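Tripeptidase (Staphylococcus aureus subsp. aureus, PDB 3RZA) probably hydrolyses short peptides, tripeptides in particular, as a metal-dependent peptidase of the M20/M25/M40 family. Local coordinates at residues G116-Y119 and I125-A128; G161-L166 and K364-N369; A327-L332 and V384-K389. All blocks are in the same frame, centred on the assembly; numbering follows the deposited sequence. Where two conformers were deposited one is given.

Contact 1. Residues G116-Y119 and I125-A128; sequences GYIY and ILGA
The backbones come nearest where the end of the short strand 117-119 passes the loop at Leu126, with 6.3 Å between Tyr119 CA and Leu126 CA and no hydrogen bond linking the two segments. The motif is a strand, a brief loop and then a helix: the strand is the middle one of a three-stranded antiparallel sheet, and Gly127 is the N-cap of helix 128-147, which carries the metal ligand Asp129 in its first turn.

Leu126 makes the contact. Its CG lies anti to the backbone N (chi1 -177°), which carries the two methyls away from the loop and onto the strand. CD2 presses on the peptide carbonyl of Ile118, 3.3 Å from Ile118 O. CD1 reaches one residue further and stops 3.9 Å from Tyr119 O, so Tyr119 joins in through its main chain while its CB points away. The Ile118 side chain faces the leucine and crosses it at about a right angle. Ile118 CG2, turned to the side of its own carbonyl carbon, meets the fork of the leucine, 4.0 Å from Leu126 CD1 and equally far from CD2.

The neighbours explain why this pair is buried. Met372, on the adjoining strand 371-373, touches both Ile118 and Leu126, and Leu27, Phe30 and Leu31 of helix 23-34 pack on Ile118. Polar anchors lie at the margins: the hydroxyl of Tyr119 bonds to Asp115. Glu370 holds the loop 125-128, its OE1 accepting from the backbone N of Leu126 and from the backbone N of Gly127.

Contact 2. Residues G161-L166 and K364-N369; sequences GEESGL and KIHTTN. With CA (calcium ion), chain D.
Glu163 and His366 both turn CG anti to their carbonyl carbon (chi1 -55° in each), and a bend at chi2 of Glu163 (-74°) swings its carboxylate round to meet the imidazole over a shared calcium. This is half of a two-metal site of the kind found in M20 peptidases: Asp129 completes the protein ligands of the calcium and also binds the zinc close by.

The two side chains approach from opposite directions. His366 NE2 sits 2.2 Å from the calcium. Glu163 grips it unevenly, with OE2 at 2.2 Å and OE1 at 2.8 Å from the ion. Carboxylate and ring planes stand 73° apart, and the 3.5 Å from Glu163 OE1 to His366 NE2 is no hydrogen bond, because both atoms are spent on the metal. A water 2.6 Å from the calcium donates to Glu162 OE1, tying the neighbouring glutamate into the second shell.

His366 occupies the third position of a type II turn. Thr367 OG1 donates to Lys364 O at 2.7 Å, bracing that turn, and accepts in an ST turn from Asn369 N at 3.2 Å.

Contact 3. Residues A327-L332 and V384-K389; sequences ARNLGL and VLEIIK
Two helices at the periphery of the peptidase fold, the end of helix 318-329 and the C-terminal helix 374-393, are joined here by a hydrogen bond between Asn329 and Glu386, whose CA atoms lie 8.0 Å apart. Asn329 is the last helical residue of its segment, and a Schellman motif closes the helix just beyond it: Leu332 N bonds back to Ala327 O at 2.9 Å, and Gly331 N to Arg328 O at 3.0 Å, with Gly331 taking the positive phi.

Between the helices, Asn329 ND2 donates to Glu386 OE2 at 2.9 Å, with an N-H...O angle of 155°. The acceptor lies close to the plane of the amide. ND2 meets OE2 on the anti side, 33° out of the carboxylate plane; the two flat groups are steeply turned against each other. Glu386 gets there by folding: its chain bends at chi2 (64°), turning the carboxylate toward the asparagine. The bend also brings the aliphatic part across the asparagine, with Glu386 CG 4.2 Å from Asn329 CB.

Deeper between the helices, Ile387 packs on Ile322 and Ser326. Leu330, for its part, rests against Ser382 and Gln383. The bond itself pairs a neutral amide with what is probably a charged carboxylate near the surface; water can probably compete for both, consistent with a modest, directional tie.

Contact 1 is buried, a van der Waals contact of leucine methyls with an isoleucine and with backbone carbonyls; contacts 2 and 3 lie near the surface and are polar, the one through a metal ion, the other through a direct hydrogen bond. Contacts 1 and 2 are neighbours, with centres about 13 Å apart, and touch where Ile125 CG2 packs on Thr367 O. Helix 128-147 is a neighbour common to all three: it starts at contact 1, supplies Asp129 to the metals of contact 2, and packs its Val140 against Val384 behind contact 3. Contact 3 stands apart, its centre about 27 Å from that of contact 2, although loop 364-369 leads through strand 371-373 into its helix 374-393.

Contact 1. Residues G116-Y119 and I125-A128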
loop_
_atom_site.group_PDB
_atom_site.type_symbol
_atom_site.label_atom_id
_atom_site.label_comp_id
_atom_site.label_asym_id
_atom_site.label_seq_id
_atom_site.Cartn_x
_atom_site.Cartn_y
_atom_site.Cartn_z
ATOM N N GLY A 116 36.061 18.291 13.470
ATOM C CA GLY A 116 35.395 18.687 14.735
ATOM C C GLY A 116 34.000 18.088 14.934
ATOM O O GLY A 116 33.217 18.611 15.728
ATOM N N TYR A 117 33.701 16.988 14.220
ATOM C CA TYR A 117 32.434 16.262 14.333
ATOM C C TYR A 117 32.678 14.784 14.716
ATOM O O TYR A 117 33.688 14.193 14.307
ATOM C CB TYR A 117 31.700 16.335 13.008
ATOM C CG TYR A 117 31.153 17.697 12.701
ATOM C CD1 TYR A 117 29.895 18.082 13.161
ATOM C CD2 TYR A 117 31.890 18.611 11.946
ATOM C CE1 TYR A 117 29.380 19.346 12.872
ATOM C CE2 TYR A 117 31.394 19.875 11.657
ATOM C CZ TYR A 117 30.136 20.234 12.129
ATOM O OH TYR A 117 29.640 21.471 11.846
ATOM N N ILE A 118 31.745 14.222 15.503
ATOM C CA ILE A 118 31.650 12.790 15.768
ATOM C C ILE A 118 30.581 12.236 14.831
ATOM O O ILE A 118 29.487 12.784 14.765
ATOM C CB ILE A 118 31.265 12.472 17.248
ATOM C CG1 ILE A 118 32.178 13.214 18.250
ATOM C CG2 ILE A 118 31.329 10.929 17.521
ATOM C CD1 ILE A 118 31.414 13.891 19.397
ATOM N N TYR A 119 30.923 11.190 14.080
ATOM C CA TYR A 119 29.997 10.495 13.177
ATOM C C TYR A 119 29.840 9.050 13.612
ATOM O O TYR A 119 30.668 8.518 14.355
ATOM C CB TYR A 119 30.545 10.493 11.734
ATOM C CG TYR A 119 30.815 11.864 11.148
ATOM C CD1 TYR A 119 32.037 12.502 11.354
ATOM C CD2 TYR A 119 29.857 12.510 10.373
ATOM C CE1 TYR A 119 32.301 13.749 10.804
ATOM C CE2 TYR A 119 30.097 13.771 9.830
ATOM C CZ TYR A 119 31.316 14.388 10.052
ATOM O OH TYR A 119 31.552 15.621 9.512
ATOM N N ILE A 125 22.747 4.937 13.081
ATOM C CA ILE A 125 22.699 6.270 13.648
ATOM C C ILE A 125 23.900 6.431 14.628
ATOM O O ILE A 125 24.622 5.463 14.895
ATOM C CB ILE A 125 21.290 6.552 14.338
ATOM C CG1 ILE A 125 21.045 5.698 15.602
ATOM C CG2 ILE A 125 20.144 6.329 13.338
ATOM C CD1 ILE A 125 20.198 6.346 16.586
ATOM N N LEU A 126 24.109 7.637 15.145
ATOM C CA LEU A 126 25.112 7.874 16.207
ATOM C C LEU A 126 24.473 7.684 17.578
ATOM O O LEU A 126 25.084 7.118 18.482
ATOM C CB LEU A 126 25.719 9.291 16.094
ATOM C CG LEU A 126 26.832 9.738 17.049
ATOM C CD1 LEU A 126 27.977 8.721 17.111
ATOM C CD2 LEU A 126 27.392 11.117 16.635
ATOM N N GLY A 127 23.253 8.164 17.741
ATOM C CA GLY A 127 22.659 8.279 19.056
ATOM C C GLY A 127 23.159 9.464 19.874
ATOM O O GLY A 127 23.032 9.455 21.110
ATOM N N ALA A 128 23.648 10.517 19.203
ATOM C CA ALA A 128 23.789 11.844 19.856
ATOM C C ALA A 128 22.464 12.301 20.432
ATOM O O ALA A 128 22.412 12.885 21.511
ATOM C CB ALA A 128 24.330 12.870 18.883
#

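Contact 2. Residues G161-L166 and K364-N369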
loop_
_atom_site.group_PDB
_atom_site.type_symbol
_atom_site.label_atom_id
_atom_site.label_comp_id
_atom_site.label_asym_id
_atom_site.label_seq_id
_atom_site.Cartn_x
_atom_site.Cartn_y
_atom_site.Cartn_z
ATOM N N GLY A 161 11.769 4.855 26.128
ATOM C CA GLY A 161 10.716 4.950 25.146
ATOM C C GLY A 161 10.338 6.317 24.617
ATOM O O GLY A 161 9.242 6.462 24.091
ATOM N N GLU A 162 11.212 7.323 24.743
ATOM C CA GLU A 162 10.912 8.640 24.189
ATOM C C GLU A 162 10.662 8.572 22.684
ATOM O O GLU A 162 9.743 9.220 22.187
ATOM C CB GLU A 162 12.006 9.662 24.517
ATOM C CG GLU A 162 11.621 11.152 24.248
ATOM C CD GLU A 162 11.913 11.682 22.813
ATOM O OE1 GLU A 162 12.502 10.985 21.936
ATOM O OE2 GLU A 162 11.546 12.837 22.564
ATOM N N GLU A 163 11.436 7.735 22.004
ATOM C CA GLU A 163 11.331 7.543 20.557
ATOM C C GLU A 163 10.194 6.639 20.105
ATOM O O GLU A 163 10.014 6.489 18.924
ATOM C CB GLU A 163 12.650 6.970 20.002
ATOM C CG GLU A 163 13.880 7.766 20.331
ATOM C CD GLU A 163 14.000 9.029 19.564
ATOM O OE1 GLU A 163 13.026 9.540 18.953
ATOM O OE2 GLU A 163 15.128 9.562 19.525
ATOM N N SER A 164 9.458 6.029 21.041
ATOM C CA SER A 164 8.199 5.329 20.755
ATOM C C SER A 164 6.936 6.193 21.039
ATOM O O SER A 164 5.834 5.646 21.112
ATOM C CB SER A 164 8.118 4.034 21.578
ATOM O OG SER A 164 9.263 3.252 21.422
ATOM N N GLY A 165 7.095 7.519 21.171
ATOM C CA GLY A 165 5.978 8.428 21.451
ATOM C C GLY A 165 5.893 8.852 22.907
ATOM O O GLY A 165 4.798 8.866 23.485
ATOM N N LEU A 166 7.047 9.209 23.495
ATOM C CA LEU A 166 7.126 9.751 24.868
ATOM C C LEU A 166 6.532 8.795 25.928
ATOM O O LEU A 166 6.016 9.243 26.954
ATOM C CB LEU A 166 6.443 11.125 24.938
ATOM C CG LEU A 166 6.698 12.110 23.791
ATOM C CD1 LEU A 166 5.917 13.389 24.041
ATOM C CD2 LEU A 166 8.188 12.402 23.621
ATOM N N LYS A 364 21.304 15.949 11.791
ATOM C CA LYS A 364 20.862 14.834 10.947
ATOM C C LYS A 364 20.415 13.633 11.790
ATOM O O LYS A 364 20.733 12.463 11.473
ATOM C CB LYS A 364 21.958 14.442 9.949
ATOM C CG LYS A 364 22.423 15.591 9.052
ATOM C CD LYS A 364 22.715 15.080 7.630
ATOM C CE LYS A 364 23.147 16.200 6.706
ATOM N NZ LYS A 364 24.517 16.610 7.046
ATOM N N ILE A 365 19.664 13.928 12.858
ATOM C CA ILE A 365 19.230 12.896 13.809
ATOM C C ILE A 365 18.231 11.959 13.125
ATOM O O ILE A 365 17.619 12.323 12.139
ATOM C CB ILE A 365 18.662 13.489 15.154
ATOM C CG1 ILE A 365 17.355 14.303 14.938
ATOM C CG2 ILE A 365 19.736 14.353 15.840
ATOM C CD1 ILE A 365 16.678 14.762 16.256
ATOM N N HIS A 366 18.164 10.734 13.617
ATOM C CA HIS A 366 17.325 9.647 13.053
ATOM C C HIS A 366 17.765 9.170 11.681
ATOM O O HIS A 366 16.965 8.577 10.969
ATOM C CB HIS A 366 15.837 10.019 12.970
ATOM C CG HIS A 366 15.229 10.450 14.258
ATOM N ND1 HIS A 366 13.871 10.649 14.382
ATOM C CD2 HIS A 366 15.756 10.673 15.478
ATOM C CE1 HIS A 366 13.588 10.995 15.617
ATOM N NE2 HIS A 366 14.713 11.011 16.310
ATOM N N THR A 367 19.007 9.452 11.291
ATOM C CA THR A 367 19.555 8.987 10.038
ATOM C C THR A 367 20.939 8.463 10.300
ATOM O O THR A 367 21.580 8.827 11.303
ATOM C CB THR A 367 19.632 10.110 8.942
ATOM O OG1 THR A 367 20.752 10.981 9.198
ATOM C CG2 THR A 367 18.326 10.914 8.858
ATOM N N THR A 368 21.430 7.658 9.371
ATOM C CA THR A 368 22.779 7.121 9.456
ATOM C C THR A 368 23.900 8.161 9.190
ATOM O O THR A 368 25.064 7.830 9.312
ATOM C CB THR A 368 22.976 5.869 8.525
ATOM O OG1 THR A 368 22.844 6.248 7.160
ATOM C CG2 THR A 368 21.965 4.751 8.831
ATOM N N ASN A 369 23.546 9.389 8.796
ATOM C CA ASN A 369 24.485 10.540 8.744
ATOM C C ASN A 369 24.463 11.414 10.000
ATOM O O ASN A 369 25.025 12.503 9.984
ATOM C CB ASN A 369 24.175 11.423 7.523
ATOM C CG ASN A 369 24.273 10.671 6.232
ATOM O OD1 ASN A 369 25.277 10.030 5.957
ATOM N ND2 ASN A 369 23.223 10.729 5.438
HETATM CA CA CA D . 14.920 11.471 18.453
HETATM O O HOH W 1 14.156 13.196 20.186
#

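Contact 3. Residues A327-L332 and V384-K389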
loop_
_atom_site.group_PDB
_atom_site.type_symbol
_atom_site.label_atom_id
_atom_site.label_comp_id
_atom_site.label_asym_id
_atom_site.label_seq_id
_atom_site.Cartn_x
_atom_site.Cartn_y
_atom_site.Cartn_z
ATOM N N ALA A 327 23.026 30.909 28.511
ATOM C CA ALA A 327 23.440 31.052 27.126
ATOM C C ALA A 327 24.276 32.344 26.888
ATOM O O ALA A 327 25.357 32.276 26.297
ATOM C CB ALA A 327 22.182 30.972 26.149
ATOM N N ARG A 328 23.797 33.484 27.382
ATOM C CA ARG A 328 24.556 34.753 27.288
ATOM C C ARG A 328 25.897 34.721 28.004
ATOM O O ARG A 328 26.912 35.198 27.451
ATOM C CB ARG A 328 23.752 35.936 27.816
ATOM C CG ARG A 328 22.644 36.397 26.893
ATOM C CD ARG A 328 22.122 37.756 27.302
ATOM N NE ARG A 328 21.508 37.693 28.632
ATOM C CZ ARG A 328 20.227 37.376 28.911
ATOM N NH1 ARG A 328 19.308 37.109 27.947
ATOM N NH2 ARG A 328 19.852 37.340 30.189
ATOM N N ASN A 329 25.925 34.132 29.197
ATOM C CA ASN A 329 27.197 33.943 29.936
ATOM C C ASN A 329 28.265 33.139 29.161
ATOM O O ASN A 329 29.440 33.451 29.252
ATOM C CB ASN A 329 26.968 33.278 31.294
ATOM C CG ASN A 329 26.241 34.172 32.291
ATOM O OD1 ASN A 329 25.920 35.317 32.007
ATOM N ND2 ASN A 329 25.960 33.621 33.465
ATOM N N LEU A 330 27.829 32.158 28.377
ATOM C CA LEU A 330 28.713 31.393 27.487
ATOM C C LEU A 330 28.857 31.957 26.061
ATOM O O LEU A 330 29.414 31.289 25.191
ATOM C CB LEU A 330 28.211 29.945 27.416
ATOM C CG LEU A 330 28.306 29.167 28.723
ATOM C CD1 LEU A 330 27.619 27.853 28.496
ATOM C CD2 LEU A 330 29.761 28.949 29.131
ATOM N N GLY A 331 28.364 33.168 25.820
ATOM C CA GLY A 331 28.541 33.829 24.530
ATOM C C GLY A 331 27.726 33.262 23.376
ATOM O O GLY A 331 28.142 33.343 22.219
ATOM N N LEU A 332 26.559 32.725 23.695
ATOM C CA LEU A 332 25.687 32.033 22.727
ATOM C C LEU A 332 24.465 32.920 22.489
ATOM O O LEU A 332 24.260 33.899 23.208
ATOM C CB LEU A 332 25.292 30.654 23.269
ATOM C CG LEU A 332 26.448 29.750 23.777
ATOM C CD1 LEU A 332 25.900 28.412 24.205
ATOM C CD2 LEU A 332 27.530 29.554 22.729
ATOM N N VAL A 384 24.680 23.475 30.993
ATOM C CA VAL A 384 24.005 22.781 32.102
ATOM C C VAL A 384 24.664 23.142 33.462
ATOM O O VAL A 384 23.945 23.400 34.447
ATOM C CB VAL A 384 23.995 21.253 31.931
ATOM C CG1 VAL A 384 23.329 20.586 33.131
ATOM C CG2 VAL A 384 23.290 20.832 30.610
ATOM N N LEU A 385 26.009 23.190 33.499
ATOM C CA LEU A 385 26.725 23.614 34.704
ATOM C C LEU A 385 26.369 25.072 35.104
ATOM O O LEU A 385 26.186 25.364 36.282
ATOM C CB LEU A 385 28.249 23.469 34.531
ATOM C CG LEU A 385 29.106 23.963 35.716
ATOM C CD1 LEU A 385 28.689 23.232 37.014
ATOM C CD2 LEU A 385 30.563 23.783 35.420
ATOM N N GLU A 386 26.306 25.964 34.113
ATOM C CA GLU A 386 26.010 27.366 34.352
ATOM C C GLU A 386 24.590 27.554 34.884
ATOM O O GLU A 386 24.383 28.344 35.804
ATOM C CB GLU A 386 26.216 28.161 33.068
ATOM C CG GLU A 386 26.211 29.652 33.227
ATOM C CD GLU A 386 27.355 30.196 34.071
ATOM O OE1 GLU A 386 28.419 29.548 34.180
ATOM O OE2 GLU A 386 27.179 31.289 34.622
ATOM N N ILE A 387 23.637 26.798 34.332
ATOM C CA ILE A 387 22.227 26.810 34.801
ATOM C C ILE A 387 22.103 26.394 36.270
ATOM O O ILE A 387 21.382 27.033 37.027
ATOM C CB ILE A 387 21.316 25.885 33.912
ATOM C CG1 ILE A 387 21.100 26.522 32.541
ATOM C CG2 ILE A 387 19.968 25.586 34.613
ATOM C CD1 ILE A 387 20.434 25.622 31.520
ATOM N N ILE A 388 22.814 25.333 36.659
ATOM C CA ILE A 388 22.872 24.903 38.068
ATOM C C ILE A 388 23.455 26.004 38.985
ATOM O O ILE A 388 22.926 26.227 40.095
ATOM C CB ILE A 388 23.675 23.582 38.241
ATOM C CG1 ILE A 388 22.865 22.399 37.717
ATOM C CG2 ILE A 388 24.040 23.327 39.708
ATOM C CD1 ILE A 388 23.703 21.117 37.541
ATOM N N LYS A 389 24.512 26.691 38.507
ATOM C CA LYS A 389 25.132 27.808 39.261
ATOM C C LYS A 389 24.196 29.010 39.397
ATOM O O LYS A 389 24.151 29.633 40.461
ATOM C CB LYS A 389 26.465 28.269 38.617
ATOM C CG LYS A 389 27.661 27.315 38.810
ATOM C CD LYS A 389 28.912 27.829 38.067
ATOM C CE LYS A 389 30.183 27.281 38.678
ATOM N NZ LYS A 389 31.429 27.687 37.936
#